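Local coordinates for protein coronin (Toxoplasma gondii, PDB 4OZU) that probably binds actin filaments and contributes to parasite invasion and egress, its WD40 beta-propeller domain being the part present here, at residues F359-S373 / G382-P394. Numbering follows the deposited sequence. Where two conformers were deposited one is given.
Sequences FQADLYPPAPDVEPS and GENKAIRRRSVKP
A short antiparallel two-stranded ribbon, 367-368 against 389-390, joins the chain leaving the last blade of the WD40 beta-propeller to the C-terminal tail of the domain, which doubles back along it after the helix 376-380. Ala367 and Arg390 form the hydrogen-bonded pair: Ala367 N gives to Arg390 O, and Arg390 N returns a 2.8 Å bond to Ala367 O. Beyond it Asp369 N reaches Arg388 O almost straight, with 174° at the hydrogen. Waters and the Arg389 side chain extend the pairing on both sides of the two-residue strands. The extended Arg389 chain runs past the Pro366 ring, and NH1 bonds to Pro366 O at 3.1 Å, while NH2 makes a salt bridge with Glu277. Water 3 links Pro365 O to Val392 N, and water 4 joins the carbonyls of Asp369 and Arg388. Two arginines of 382-394 meet carboxylates of 359-373. Arg388 NH1 makes a salt-bridge hydrogen bond to Glu371 OE1 at 3.0 Å, on its anti side, the two flat groups turned 82° apart, with Pro372 O over one guanidinium face. Arg390 NE makes a long salt bridge of 3.5 Å to Asp369 OD2; water 5 accepts from Arg390 NH2 and donates to Asp369 OD2 and Glu371 OE2, tying both acids to one arginine. At one end of the contact, Ser373 OG donates to Lys385 O from above the carbonyl plane. At the other, Phe359, with CG anti to the backbone N (chi1 -180°), swings its ring toward the chain terminus. Ala361 CA covers one face near the rim and Lys393 NZ lies at the edge; on the opposite face the poorly ordered Pro394 makes a CH-pi contact, its CD 3.6 Å from the centroid of the Phe359 ring.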
ATOM      1  N   PHE A 359      19.060 -15.284  14.680  1.00 37.54           N
ATOM      2  CA  PHE A 359      18.018 -14.273  14.764  1.00 36.89           C
ATOM      3  C   PHE A 359      18.570 -12.938  15.244  1.00 38.88           C
ATOM      4  O   PHE A 359      19.115 -12.835  16.345  1.00 38.77           O
ATOM      5  CB  PHE A 359      16.904 -14.749  15.695  1.00 35.13           C
ATOM      6  CG  PHE A 359      15.778 -13.773  15.840  1.00 30.77           C
ATOM      7  CD1 PHE A 359      15.185 -13.211  14.723  1.00 29.18           C
ATOM      8  CD2 PHE A 359      15.290 -13.435  17.092  1.00 31.81           C
ATOM      9  CE1 PHE A 359      14.148 -12.318  14.850  1.00 27.50           C
ATOM     10  CE2 PHE A 359      14.244 -12.540  17.226  1.00 33.63           C
ATOM     11  CZ  PHE A 359      13.671 -11.983  16.104  1.00 34.36           C
ATOM     12  N   GLN A 360      18.444 -11.925  14.394  1.00 31.12           N
ATOM     13  CA  GLN A 360      18.841 -10.566  14.739  1.00 28.89           C
ATOM     14  C   GLN A 360      17.662  -9.867  15.406  1.00 28.76           C
ATOM     15  O   GLN A 360      16.873  -9.187  14.746  1.00 27.78           O
ATOM     16  CB  GLN A 360      19.289  -9.800  13.494  1.00 27.32           C
ATOM     17  CG  GLN A 360      20.393 -10.493  12.712  1.00 28.67           C
ATOM     18  CD  GLN A 360      21.686 -10.598  13.501  1.00 39.35           C
ATOM     19  OE1 GLN A 360      22.110  -9.639  14.144  1.00 36.42           O
ATOM     20  NE2 GLN A 360      22.315 -11.763  13.456  1.00 49.68           N
ATOM     21  N   ALA A 361      17.548 -10.048  16.717  1.00 29.15           N
ATOM     22  CA  ALA A 361      16.389  -9.574  17.461  1.00 27.13           C
ATOM     23  C   ALA A 361      16.192  -8.071  17.331  1.00 27.92           C
ATOM     24  O   ALA A 361      15.065  -7.589  17.314  1.00 27.08           O
ATOM     25  CB  ALA A 361      16.521  -9.951  18.930  1.00 28.56           C
ATOM     26  N   ASP A 362      17.290  -7.331  17.234  1.00 28.42           N
ATOM     27  CA  ASP A 362      17.218  -5.878  17.269  1.00 29.35           C
ATOM     28  C   ASP A 362      16.551  -5.298  16.024  1.00 27.60           C
ATOM     29  O   ASP A 362      16.230  -4.111  15.991  1.00 30.24           O
ATOM     30  CB  ASP A 362      18.616  -5.278  17.423  1.00 35.57           C
ATOM     31  CG  ASP A 362      19.503  -5.548  16.224  1.00 43.09           C
ATOM     32  OD1 ASP A 362      19.583  -6.715  15.788  1.00 36.88           O
ATOM     33  OD2 ASP A 362      20.117  -4.588  15.713  1.00 51.07           O
ATOM     34  N   LEU A 363      16.344  -6.124  15.001  1.00 27.10           N
ATOM     35  CA  LEU A 363      15.767  -5.634  13.748  1.00 25.51           C
ATOM     36  C   LEU A 363      14.243  -5.733  13.707  1.00 24.46           C
ATOM     37  O   LEU A 363      13.617  -5.249  12.764  1.00 20.95           O
ATOM     38  CB  LEU A 363      16.354  -6.399  12.564  1.00 23.05           C
ATOM     39  CG  LEU A 363      17.842  -6.184  12.284  1.00 24.16           C
ATOM     40  CD1 LEU A 363      18.264  -7.083  11.148  1.00 25.90           C
ATOM     41  CD2 LEU A 363      18.157  -4.723  11.960  1.00 25.07           C
ATOM     42  N   TYR A 364      13.649  -6.344  14.728  1.00 23.23           N
ATOM     43  CA  TYR A 364      12.223  -6.653  14.703  1.00 20.77           C
ATOM     44  C   TYR A 364      11.474  -6.151  15.931  1.00 22.04           C
ATOM     45  O   TYR A 364      11.221  -6.909  16.872  1.00 21.43           O
ATOM     46  CB  TYR A 364      12.032  -8.159  14.545  1.00 38.77           C
ATOM     47  CG  TYR A 364      12.643  -8.654  13.263  1.00 23.51           C
ATOM     48  CD1 TYR A 364      12.005  -8.449  12.046  1.00 21.70           C
ATOM     49  CD2 TYR A 364      13.874  -9.280  13.256  1.00 25.96           C
ATOM     50  CE1 TYR A 364      12.572  -8.881  10.865  1.00 23.16           C
ATOM     51  CE2 TYR A 364      14.446  -9.713  12.081  1.00 24.02           C
ATOM     52  CZ  TYR A 364      13.792  -9.511  10.888  1.00 23.76           C
ATOM     53  OH  TYR A 364      14.370  -9.945   9.719  1.00 25.71           O
ATOM     54  N   PRO A 365      11.106  -4.861  15.921  1.00 20.05           N
ATOM     55  CA  PRO A 365      10.190  -4.352  16.944  1.00 20.07           C
ATOM     56  C   PRO A 365       8.811  -4.979  16.788  1.00 22.24           C
ATOM     57  O   PRO A 365       8.547  -5.614  15.764  1.00 21.04           O
ATOM     58  CB  PRO A 365      10.140  -2.846  16.671  1.00 22.79           C
ATOM     59  CG  PRO A 365      11.312  -2.556  15.774  1.00 22.44           C
ATOM     60  CD  PRO A 365      11.544  -3.806  14.992  1.00 19.83           C
ATOM     61  N   PRO A 366       7.934  -4.794  17.782  1.00 25.61           N
ATOM     62  CA  PRO A 366       6.565  -5.313  17.693  1.00 25.71           C
ATOM     63  C   PRO A 366       5.874  -4.847  16.411  1.00 23.94           C
ATOM     64  O   PRO A 366       5.778  -3.647  16.150  1.00 22.88           O
ATOM     65  CB  PRO A 366       5.893  -4.738  18.938  1.00 24.25           C
ATOM     66  CG  PRO A 366       7.023  -4.497  19.896  1.00 25.73           C
ATOM     67  CD  PRO A 366       8.172  -4.073  19.044  1.00 27.01           C
ATOM     68  N   ALA A 367       5.426  -5.809  15.612  1.00 23.37           N
ATOM     69  CA  ALA A 367       4.888  -5.534  14.286  1.00 20.59           C
ATOM     70  C   ALA A 367       3.375  -5.396  14.345  1.00 24.00           C
ATOM     71  O   ALA A 367       2.745  -5.962  15.235  1.00 20.79           O
ATOM     72  CB  ALA A 367       5.272  -6.635  13.335  1.00 19.91           C
ATOM     73  N   PRO A 368       2.786  -4.643  13.401  1.00 20.58           N
ATOM     74  CA  PRO A 368       1.322  -4.585  13.368  1.00 21.57           C
ATOM     75  C   PRO A 368       0.716  -5.978  13.326  1.00 21.70           C
ATOM     76  O   PRO A 368       1.103  -6.778  12.472  1.00 22.94           O
ATOM     77  CB  PRO A 368       1.024  -3.812  12.078  1.00 21.03           C
ATOM     78  CG  PRO A 368       2.247  -2.985  11.842  1.00 29.12           C
ATOM     79  CD  PRO A 368       3.400  -3.818  12.343  1.00 21.11           C
ATOM     80  N   ASP A 369      -0.200  -6.261  14.247  1.00 21.88           N
ATOM     81  CA  ASP A 369      -0.838  -7.569  14.318  1.00 18.98           C
ATOM     82  C   ASP A 369      -2.089  -7.646  13.457  1.00 23.30           C
ATOM     83  O   ASP A 369      -2.599  -6.632  12.990  1.00 23.49           O
ATOM     84  CB  ASP A 369      -1.200  -7.902  15.761  1.00 24.23           C
ATOM     85  CG  ASP A 369      -1.264  -9.406  16.024  1.00 29.98           C
ATOM     86  OD1 ASP A 369      -1.072 -10.208  15.077  1.00 33.72           O
ATOM     87  OD2 ASP A 369      -1.512  -9.784  17.187  1.00 33.96           O
ATOM     88  N   VAL A 370      -2.584  -8.862  13.266  1.00 23.76           N
ATOM     89  CA  VAL A 370      -3.781  -9.086  12.465  1.00 22.35           C
ATOM     90  C   VAL A 370      -5.030  -9.059  13.351  1.00 26.44           C
ATOM     91  O   VAL A 370      -5.974  -9.820  13.136  1.00 32.70           O
ATOM     92  CB  VAL A 370      -3.693 -10.426  11.698  1.00 29.04           C
ATOM     93  CG1 VAL A 370      -2.575 -10.356  10.661  1.00 25.62           C
ATOM     94  CG2 VAL A 370      -3.469 -11.603  12.650  1.00 29.24           C
ATOM     95  N   GLU A 371      -5.014  -8.171  14.345  1.00 28.31           N
ATOM     96  CA  GLU A 371      -6.153  -7.941  15.234  1.00 27.24           C
ATOM     97  C   GLU A 371      -6.508  -6.465  15.225  1.00 22.26           C
ATOM     98  O   GLU A 371      -5.642  -5.630  15.475  1.00 23.59           O
ATOM     99  CB  GLU A 371      -5.841  -8.353  16.674  1.00 27.41           C
ATOM    100  CG  GLU A 371      -5.658  -9.814  16.932  1.00 44.89           C
ATOM    101  CD  GLU A 371      -5.305 -10.071  18.381  1.00 50.77           C
ATOM    102  OE1 GLU A 371      -5.627  -9.217  19.236  1.00 26.69           O
ATOM    103  OE2 GLU A 371      -4.691 -11.114  18.667  1.00 39.99           O
ATOM    104  N   PRO A 372      -7.779  -6.121  14.958  1.00 20.99           N
ATOM    105  CA  PRO A 372      -8.127  -4.698  15.053  1.00 17.68           C
ATOM    106  C   PRO A 372      -8.056  -4.161  16.481  1.00 19.38           C
ATOM    107  O   PRO A 372      -8.461  -4.864  17.399  1.00 23.99           O
ATOM    108  CB  PRO A 372      -9.577  -4.643  14.548  1.00 20.70           C
ATOM    109  CG  PRO A 372      -9.889  -6.001  14.010  1.00 26.45           C
ATOM    110  CD  PRO A 372      -8.933  -6.963  14.601  1.00 21.32           C
ATOM    111  N   SER A 373      -7.583  -2.929  16.667  1.00 18.55           N
ATOM    112  CA  SER A 373      -7.531  -2.363  18.014  1.00 18.81           C
ATOM    113  C   SER A 373      -8.903  -1.853  18.441  1.00 18.68           C
ATOM    114  O   SER A 373      -9.191  -1.756  19.636  1.00 21.60           O
ATOM    115  CB  SER A 373      -6.507  -1.227  18.106  1.00 22.16           C
ATOM    116  OG  SER A 373      -6.949  -0.074  17.418  1.00 24.34           O
ATOM    117  N   GLY A 382     -15.538   7.742  19.032  1.00 26.12           N
ATOM    118  CA  GLY A 382     -14.445   8.699  19.112  1.00 34.14           C
ATOM    119  C   GLY A 382     -13.156   8.143  19.693  1.00 30.91           C
ATOM    120  O   GLY A 382     -12.228   8.896  20.000  1.00 34.22           O
ATOM    121  N   GLU A 383     -13.086   6.825  19.844  1.00 28.72           N
ATOM    122  CA  GLU A 383     -11.894   6.196  20.392  1.00 31.19           C
ATOM    123  C   GLU A 383     -10.755   6.234  19.393  1.00 25.39           C
ATOM    124  O   GLU A 383     -10.976   6.193  18.175  1.00 23.18           O
ATOM    125  CB  GLU A 383     -12.176   4.748  20.794  1.00 32.50           C
ATOM    126  CG  GLU A 383     -13.146   4.611  21.960  1.00 43.22           C
ATOM    127  CD  GLU A 383     -13.432   3.163  22.313  1.00 96.30           C
ATOM    128  OE1 GLU A 383     -12.477   2.357  22.347  1.00 98.42           O
ATOM    129  OE2 GLU A 383     -14.612   2.831  22.552  1.00107.96           O
ATOM    130  N   ASN A 384      -9.537   6.317  19.921  1.00 24.16           N
ATOM    131  CA  ASN A 384      -8.325   6.192  19.121  1.00 23.75           C
ATOM    132  C   ASN A 384      -7.324   5.287  19.820  1.00 28.89           C
ATOM    133  O   ASN A 384      -6.294   5.746  20.311  1.00 28.28           O
ATOM    134  CB  ASN A 384      -7.689   7.554  18.851  1.00 26.09           C
ATOM    135  CG  ASN A 384      -8.579   8.458  18.028  1.00 30.43           C
ATOM    136  OD1 ASN A 384      -8.819   8.207  16.847  1.00 24.25           O
ATOM    137  ND2 ASN A 384      -9.077   9.515  18.648  1.00 32.12           N
ATOM    138  N   LYS A 385      -7.640   3.999  19.869  1.00 24.99           N
ATOM    139  CA  LYS A 385      -6.728   3.012  20.431  1.00 27.26           C
ATOM    140  C   LYS A 385      -5.641   2.684  19.413  1.00 19.79           C
ATOM    141  O   LYS A 385      -5.939   2.365  18.259  1.00 23.05           O
ATOM    142  CB  LYS A 385      -7.484   1.742  20.832  1.00 22.11           C
ATOM    143  CG  LYS A 385      -8.686   1.970  21.746  1.00 46.00           C
ATOM    144  CD  LYS A 385      -8.267   2.356  23.157  1.00 98.18           C
ATOM    145  CE  LYS A 385      -9.467   2.412  24.097  1.00107.43           C
ATOM    146  NZ  LYS A 385     -10.458   3.453  23.704  1.00104.96           N
ATOM    147  N   ALA A 386      -4.384   2.750  19.845  1.00 23.79           N
ATOM    148  CA  ALA A 386      -3.252   2.461  18.968  1.00 25.46           C
ATOM    149  C   ALA A 386      -3.348   1.042  18.418  1.00 21.43           C
ATOM    150  O   ALA A 386      -3.906   0.162  19.079  1.00 20.67           O
ATOM    151  CB  ALA A 386      -1.941   2.651  19.718  1.00 25.61           C
ATOM    152  N   ILE A 387      -2.823   0.821  17.214  1.00 23.44           N
ATOM    153  CA  ILE A 387      -2.916  -0.498  16.597  1.00 22.62           C
ATOM    154  C   ILE A 387      -2.292  -1.557  17.497  1.00 22.42           C
ATOM    155  O   ILE A 387      -1.368  -1.289  18.280  1.00 24.17           O
ATOM    156  CB  ILE A 387      -2.241  -0.564  15.206  1.00 23.39           C
ATOM    157  CG1 ILE A 387      -0.766  -0.149  15.272  1.00 21.79           C
ATOM    158  CG2 ILE A 387      -2.999   0.295  14.207  1.00 23.19           C
ATOM    159  CD1 ILE A 387       0.055  -0.722  14.123  1.00 23.56           C
ATOM    160  N   ARG A 388      -2.831  -2.761  17.405  1.00 21.30           N
ATOM    161  CA  ARG A 388      -2.301  -3.863  18.166  1.00 21.17           C
ATOM    162  C   ARG A 388      -1.055  -4.394  17.481  1.00 18.13           C
ATOM    163  O   ARG A 388      -0.960  -4.399  16.249  1.00 21.67           O
ATOM    164  CB  ARG A 388      -3.360  -4.948  18.332  1.00 26.35           C
ATOM    165  CG  ARG A 388      -4.460  -4.537  19.299  1.00 21.28           C
ATOM    166  CD  ARG A 388      -5.453  -5.642  19.529  1.00 22.24           C
ATOM    167  NE  ARG A 388      -6.537  -5.223  20.415  1.00 21.73           N
ATOM    168  CZ  ARG A 388      -7.588  -5.980  20.710  1.00 24.40           C
ATOM    169  NH1 ARG A 388      -7.696  -7.199  20.198  1.00 26.69           N
ATOM    170  NH2 ARG A 388      -8.533  -5.523  21.519  1.00 30.58           N
ATOM    171  N   ARG A 389      -0.104  -4.831  18.301  1.00 21.98           N
ATOM    172  CA  ARG A 389       1.197  -5.276  17.832  1.00 25.47           C
ATOM    173  C   ARG A 389       1.571  -6.641  18.385  1.00 28.25           C
ATOM    174  O   ARG A 389       1.119  -7.045  19.460  1.00 31.92           O
ATOM    175  CB  ARG A 389       2.272  -4.264  18.222  1.00 26.35           C
ATOM    176  CG  ARG A 389       2.066  -2.908  17.620  1.00 25.70           C
ATOM    177  CD  ARG A 389       3.147  -1.924  18.028  1.00 23.81           C
ATOM    178  NE  ARG A 389       2.903  -0.650  17.362  1.00 23.20           N
ATOM    179  CZ  ARG A 389       3.291  -0.362  16.124  1.00 17.70           C
ATOM    180  NH1 ARG A 389       3.985  -1.243  15.407  1.00 23.64           N
ATOM    181  NH2 ARG A 389       2.992   0.822  15.607  1.00 23.51           N
ATOM    182  N   ARG A 390       2.414  -7.343  17.639  1.00 25.26           N
ATOM    183  CA  ARG A 390       2.901  -8.651  18.048  1.00 25.15           C
ATOM    184  C   ARG A 390       4.396  -8.715  17.835  1.00 22.23           C
ATOM    185  O   ARG A 390       4.891  -8.398  16.753  1.00 25.53           O
ATOM    186  CB  ARG A 390       2.214  -9.768  17.261  1.00 35.17           C
ATOM    187  CG  ARG A 390       2.680 -11.171  17.640  1.00 65.29           C
ATOM    188  CD  ARG A 390       2.037 -12.236  16.765  1.00 65.94           C
ATOM    189  NE  ARG A 390       0.641 -12.486  17.119  1.00 72.11           N
ATOM    190  CZ  ARG A 390       0.245 -13.315  18.083  1.00 68.64           C
ATOM    191  NH1 ARG A 390       1.138 -13.978  18.811  1.00 52.67           N
ATOM    192  NH2 ARG A 390      -1.048 -13.482  18.327  1.00 65.56           N
ATOM    193  N   SER A 391       5.126  -9.098  18.880  0.51 24.64           N
ATOM    194  CA  SER A 391       6.546  -9.385  18.752  0.51 31.25           C
ATOM    195  C   SER A 391       6.704 -10.794  18.201  0.51 35.57           C
ATOM    196  O   SER A 391       6.453 -11.778  18.894  0.51 35.63           O
ATOM    197  CB  SER A 391       7.267  -9.242  20.092  0.51 36.04           C
ATOM    198  OG  SER A 391       7.644  -7.895  20.326  0.51 33.04           O
ATOM    199  N   VAL A 392       7.103 -10.871  16.939  1.00 25.38           N
ATOM    200  CA  VAL A 392       7.245 -12.136  16.238  1.00 31.97           C
ATOM    201  C   VAL A 392       8.649 -12.659  16.425  1.00 29.71           C
ATOM    202  O   VAL A 392       9.610 -11.891  16.392  1.00 31.36           O
ATOM    203  CB  VAL A 392       6.965 -11.975  14.726  1.00 29.46           C
ATOM    204  CG1 VAL A 392       7.004 -13.318  14.018  1.00 30.17           C
ATOM    205  CG2 VAL A 392       5.632 -11.305  14.507  1.00 35.30           C
ATOM    206  N   LYS A 393       8.768 -13.965  16.612  1.00 39.47           N
ATOM    207  CA  LYS A 393      10.073 -14.597  16.673  1.00 54.75           C
ATOM    208  C   LYS A 393      10.021 -15.936  15.946  1.00 46.10           C
ATOM    209  O   LYS A 393       8.967 -16.571  15.882  1.00 48.05           O
ATOM    210  CB  LYS A 393      10.518 -14.760  18.130  1.00 61.15           C
ATOM    211  CG  LYS A 393      10.789 -13.419  18.806  1.00 63.19           C
ATOM    212  CD  LYS A 393      11.173 -13.550  20.267  1.00 73.30           C
ATOM    213  CE  LYS A 393      11.314 -12.176  20.912  1.00 68.81           C
ATOM    214  NZ  LYS A 393      12.333 -11.324  20.226  1.00 65.06           N
ATOM    215  N   PRO A 394      11.156 -16.355  15.364  1.00 44.11           N
ATOM    216  CA  PRO A 394      11.187 -17.613  14.616  1.00 59.17           C
ATOM    217  C   PRO A 394      11.230 -18.832  15.535  1.00 81.92           C
ATOM    218  O   PRO A 394      10.940 -19.953  15.118  1.00 96.09           O
ATOM    219  CB  PRO A 394      12.471 -17.494  13.793  1.00 77.89           C
ATOM    220  CG  PRO A 394      13.355 -16.610  14.605  1.00 51.43           C
ATOM    221  CD  PRO A 394      12.447 -15.646  15.312  1.00 40.47           C
ATOM    222  OXT PRO A 394      11.552 -18.718  16.718  1.00 89.94           O
TER
HETATM  223  O   HOH W   1      12.940  -9.282  18.371  1.00 34.82           O
HETATM  224  O   HOH W   2      10.353  -9.767  17.676  0.99 29.81           O
HETATM  225  O   HOH W   3       8.282  -8.544  15.838  1.00 32.73           O
HETATM  226  O   HOH W   4      -2.598  -3.947  13.840  1.00 19.96           O
HETATM  227  O   HOH W   5      -3.034 -12.079  16.751  0.81 31.23           O
HETATM  228  O   HOH W   6      -4.816  -3.086  15.227  0.94 18.69           O